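Local atomic coordinates of response regulator receiver protein (Sinorhizobium medicae, PDB entry 2RDM), a protein that probably acts as a phosphorylatable CheY-like receiver domain in two-component signalling, although its specific role is unknown. Residues D65-A70 with A90-S95. The protein carries 1 engineered substitution. Sequence-based numbering, arbitrary orientation. Where two conformers were deposited one is given.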
ATOM      1  N   ASP A  65     -22.838 -18.751  -6.492  1.00 32.97           N
ATOM      2  CA  ASP A  65     -21.411 -18.982  -6.369  1.00 34.37           C
ATOM      3  C   ASP A  65     -20.760 -18.100  -5.292  1.00 32.47           C
ATOM      4  O   ASP A  65     -21.422 -17.252  -4.671  1.00 29.91           O
ATOM      5  CB  ASP A  65     -20.721 -18.825  -7.735  1.00 35.84           C
ATOM      6  CG  ASP A  65     -20.829 -17.412  -8.312  1.00 39.40           C
ATOM      7  OD1 ASP A  65     -20.865 -16.416  -7.551  1.00 36.84           O
ATOM      8  OD2 ASP A  65     -20.855 -17.295  -9.554  1.00 40.72           O
ATOM      9  N   GLY A  66     -19.459 -18.296  -5.089  1.00 30.63           N
ATOM     10  CA  GLY A  66     -18.712 -17.546  -4.087  1.00 32.12           C
ATOM     11  C   GLY A  66     -18.577 -16.061  -4.360  1.00 33.69           C
ATOM     12  O   GLY A  66     -18.464 -15.259  -3.414  1.00 28.76           O
ATOM     13  N   TRP A  67     -18.588 -15.688  -5.639  1.00 28.47           N
ATOM     14  CA  TRP A  67     -18.577 -14.270  -6.019  1.00 30.59           C
ATOM     15  C   TRP A  67     -19.819 -13.584  -5.462  1.00 31.44           C
ATOM     16  O   TRP A  67     -19.747 -12.476  -4.908  1.00 29.45           O
ATOM     17  CB  TRP A  67     -18.524 -14.077  -7.540  1.00 29.85           C
ATOM     18  CG  TRP A  67     -17.444 -14.848  -8.262  1.00 30.20           C
ATOM     19  CD1 TRP A  67     -17.620 -15.747  -9.281  1.00 32.84           C
ATOM     20  CD2 TRP A  67     -16.035 -14.769  -8.036  1.00 30.71           C
ATOM     21  NE1 TRP A  67     -16.401 -16.227  -9.699  1.00 28.43           N
ATOM     22  CE2 TRP A  67     -15.413 -15.637  -8.950  1.00 29.13           C
ATOM     23  CE3 TRP A  67     -15.232 -14.034  -7.156  1.00 23.35           C
ATOM     24  CZ2 TRP A  67     -14.031 -15.807  -8.997  1.00 34.17           C
ATOM     25  CZ3 TRP A  67     -13.868 -14.214  -7.190  1.00 23.19           C
ATOM     26  CH2 TRP A  67     -13.273 -15.091  -8.117  1.00 30.49           C
ATOM     27  N   GLN A  68     -20.949 -14.281  -5.577  1.00 30.09           N
ATOM     28  CA  GLN A  68     -22.210 -13.752  -5.084  0.50 30.51           C
ATOM     29  C   GLN A  68     -22.272 -13.732  -3.559  1.00 29.91           C
ATOM     30  O   GLN A  68     -22.822 -12.785  -2.964  1.00 33.38           O
ATOM     31  CB  GLN A  68     -23.395 -14.503  -5.686  0.50 31.56           C
ATOM     32  CG  GLN A  68     -24.741 -13.823  -5.462  0.50 37.18           C
ATOM     33  CD  GLN A  68     -24.711 -12.299  -5.611  0.50 35.62           C
ATOM     34  OE1 GLN A  68     -24.256 -11.757  -6.620  0.50 31.21           O
ATOM     35  NE2 GLN A  68     -25.231 -11.607  -4.608  0.50 32.18           N
ATOM     36  N   VAL A  69     -21.659 -14.734  -2.918  1.00 27.31           N
ATOM     37  CA  VAL A  69     -21.555 -14.773  -1.445  1.00 31.43           C
ATOM     38  C   VAL A  69     -20.863 -13.508  -0.942  1.00 31.58           C
ATOM     39  O   VAL A  69     -21.343 -12.853  -0.006  1.00 27.72           O
ATOM     40  CB  VAL A  69     -20.776 -16.025  -0.919  1.00 30.34           C
ATOM     41  CG1 VAL A  69     -20.592 -15.948   0.611  1.00 26.41           C
ATOM     42  CG2 VAL A  69     -21.521 -17.300  -1.265  1.00 28.83           C
ATOM     43  N   ALA A  70     -19.751 -13.160  -1.589  1.00 27.84           N
ATOM     44  CA  ALA A  70     -18.969 -11.986  -1.178  1.00 28.76           C
ATOM     45  C   ALA A  70     -19.735 -10.665  -1.348  1.00 29.38           C
ATOM     46  O   ALA A  70     -19.616  -9.760  -0.514  1.00 29.89           O
ATOM     47  CB  ALA A  70     -17.641 -11.958  -1.928  1.00 25.35           C
ATOM     48  N   ALA A  90      -8.149 -18.483 -11.082  1.00 82.11           N
ATOM     49  CA  ALA A  90      -8.096 -17.389 -10.154  1.00 79.37           C
ATOM     50  C   ALA A  90      -8.188 -16.109 -10.927  1.00 77.38           C
ATOM     51  O   ALA A  90      -8.428 -15.074 -10.364  1.00 79.24           O
ATOM     52  CB  ALA A  90      -6.838 -17.452  -9.324  1.00 77.31           C
ATOM     53  N   LEU A  91      -8.025 -16.196 -12.245  1.00 74.65           N
ATOM     54  CA  LEU A  91      -8.017 -15.008 -13.109  1.00 66.88           C
ATOM     55  C   LEU A  91      -9.407 -14.378 -13.197  1.00 58.96           C
ATOM     56  O   LEU A  91      -9.536 -13.197 -13.517  1.00 61.16           O
ATOM     57  CB  LEU A  91      -7.466 -15.337 -14.505  1.00 68.65           C
ATOM     58  CG  LEU A  91      -6.890 -14.196 -15.361  1.00 68.66           C
ATOM     59  CD1 LEU A  91      -5.733 -13.466 -14.672  1.00 67.07           C
ATOM     60  CD2 LEU A  91      -6.451 -14.723 -16.719  1.00 69.16           C
ATOM     61  N   GLU A  92     -10.434 -15.172 -12.888  1.00 49.35           N
ATOM     62  CA  GLU A  92     -11.815 -14.700 -12.775  1.00 44.64           C
ATOM     63  C   GLU A  92     -11.989 -13.689 -11.632  1.00 33.68           C
ATOM     64  O   GLU A  92     -12.932 -12.907 -11.640  1.00 37.64           O
ATOM     65  CB  GLU A  92     -12.767 -15.872 -12.543  1.00 46.16           C
ATOM     66  CG  GLU A  92     -12.593 -17.030 -13.515  1.00 63.16           C
ATOM     67  CD  GLU A  92     -13.328 -18.277 -13.067  1.00 72.76           C
ATOM     68  OE1 GLU A  92     -13.149 -18.699 -11.900  1.00 75.86           O
ATOM     69  OE2 GLU A  92     -14.084 -18.841 -13.885  1.00 82.64           O
ATOM     70  N   TRP A  93     -11.081 -13.720 -10.661  1.00 32.47           N
ATOM     71  CA  TRP A  93     -11.073 -12.729  -9.567  1.00 30.55           C
ATOM     72  C   TRP A  93     -10.910 -11.297 -10.079  1.00 32.24           C
ATOM     73  O   TRP A  93     -11.489 -10.359  -9.519  1.00 31.64           O
ATOM     74  CB  TRP A  93      -9.967 -13.075  -8.572  1.00 29.37           C
ATOM     75  CG  TRP A  93      -9.758 -12.104  -7.427  1.00 30.71           C
ATOM     76  CD1 TRP A  93     -10.435 -12.075  -6.241  1.00 29.78           C
ATOM     77  CD2 TRP A  93      -8.769 -11.072  -7.353  1.00 27.61           C
ATOM     78  NE1 TRP A  93      -9.942 -11.062  -5.437  1.00 28.05           N
ATOM     79  CE2 TRP A  93      -8.920 -10.432  -6.097  1.00 28.44           C
ATOM     80  CE3 TRP A  93      -7.777 -10.610  -8.231  1.00 27.72           C
ATOM     81  CZ2 TRP A  93      -8.108  -9.376  -5.699  1.00 32.48           C
ATOM     82  CZ3 TRP A  93      -6.974  -9.558  -7.838  1.00 35.06           C
ATOM     83  CH2 TRP A  93      -7.141  -8.950  -6.575  1.00 31.15           C
ATOM     84  N   ALA A  94     -10.121 -11.128 -11.140  1.00 31.16           N
ATOM     85  CA  ALA A  94      -9.859  -9.805 -11.703  1.00 31.86           C
ATOM     86  C   ALA A  94     -11.134  -9.116 -12.188  1.00 30.36           C
ATOM     87  O   ALA A  94     -11.216  -7.894 -12.190  1.00 34.12           O
ATOM     88  CB  ALA A  94      -8.853  -9.902 -12.830  1.00 33.18           C
ATOM     89  N   SER A  95     -12.131  -9.909 -12.577  1.00 27.57           N
ATOM     90  CA  SER A  95     -13.402  -9.372 -13.032  1.00 29.38           C
ATOM     91  C   SER A  95     -14.566  -9.564 -12.051  1.00 31.75           C
ATOM     92  O   SER A  95     -15.589  -8.894 -12.181  1.00 31.92           O
ATOM     93  CB  SER A  95     -13.768  -9.958 -14.393  1.00 35.33           C
ATOM     94  OG  SER A  95     -13.760 -11.363 -14.316  1.00 35.11           O
TER
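E92 is the first residue of 90-95 to meet W67: its CB lies 3.8 Å from W67 CZ2, on the six-membered half of the indole. With E92 CG opposite its own carbonyl carbon (chi1 -50°), the extended chain crosses the indole at about a right angle and brings OE1 to 4.2 Å from W67 CZ2, carboxylate and ring planes 81° apart; OE2 makes a long, weak ion pair with R59. The backbone contributes too, as E92 O sits 4.0 Å above one face of the W67 ring, offset toward its rim; the same oxygen accepts a hydrogen bond from N96 ND2. In this CheY-like receiver fold, built on a five-stranded parallel sheet, the contact joins the start of helix 66-76, N-capped by D65 through a bond from Q68 N to D65 OD1, to the type I turn A90-W93 beyond strand 82-86. At W93 the approach is nearest, W67 CH2 lying 3.5 Å from W93 CA and 3.9 Å from W93 CB. A chi1 of 176° sets W93 CG opposite its amide nitrogen, presenting the CD1 edge to W67 CZ3 at 4.2 Å while the benzo half runs off. W93 NE1 is hydrogen-bonded to S101 OG, while Y84 meets both indoles. Replacing W67 with an alanine would probably open a gap between helix 66-76 and the turn, leaving E92 CB and W93 CA without the indole they rest against.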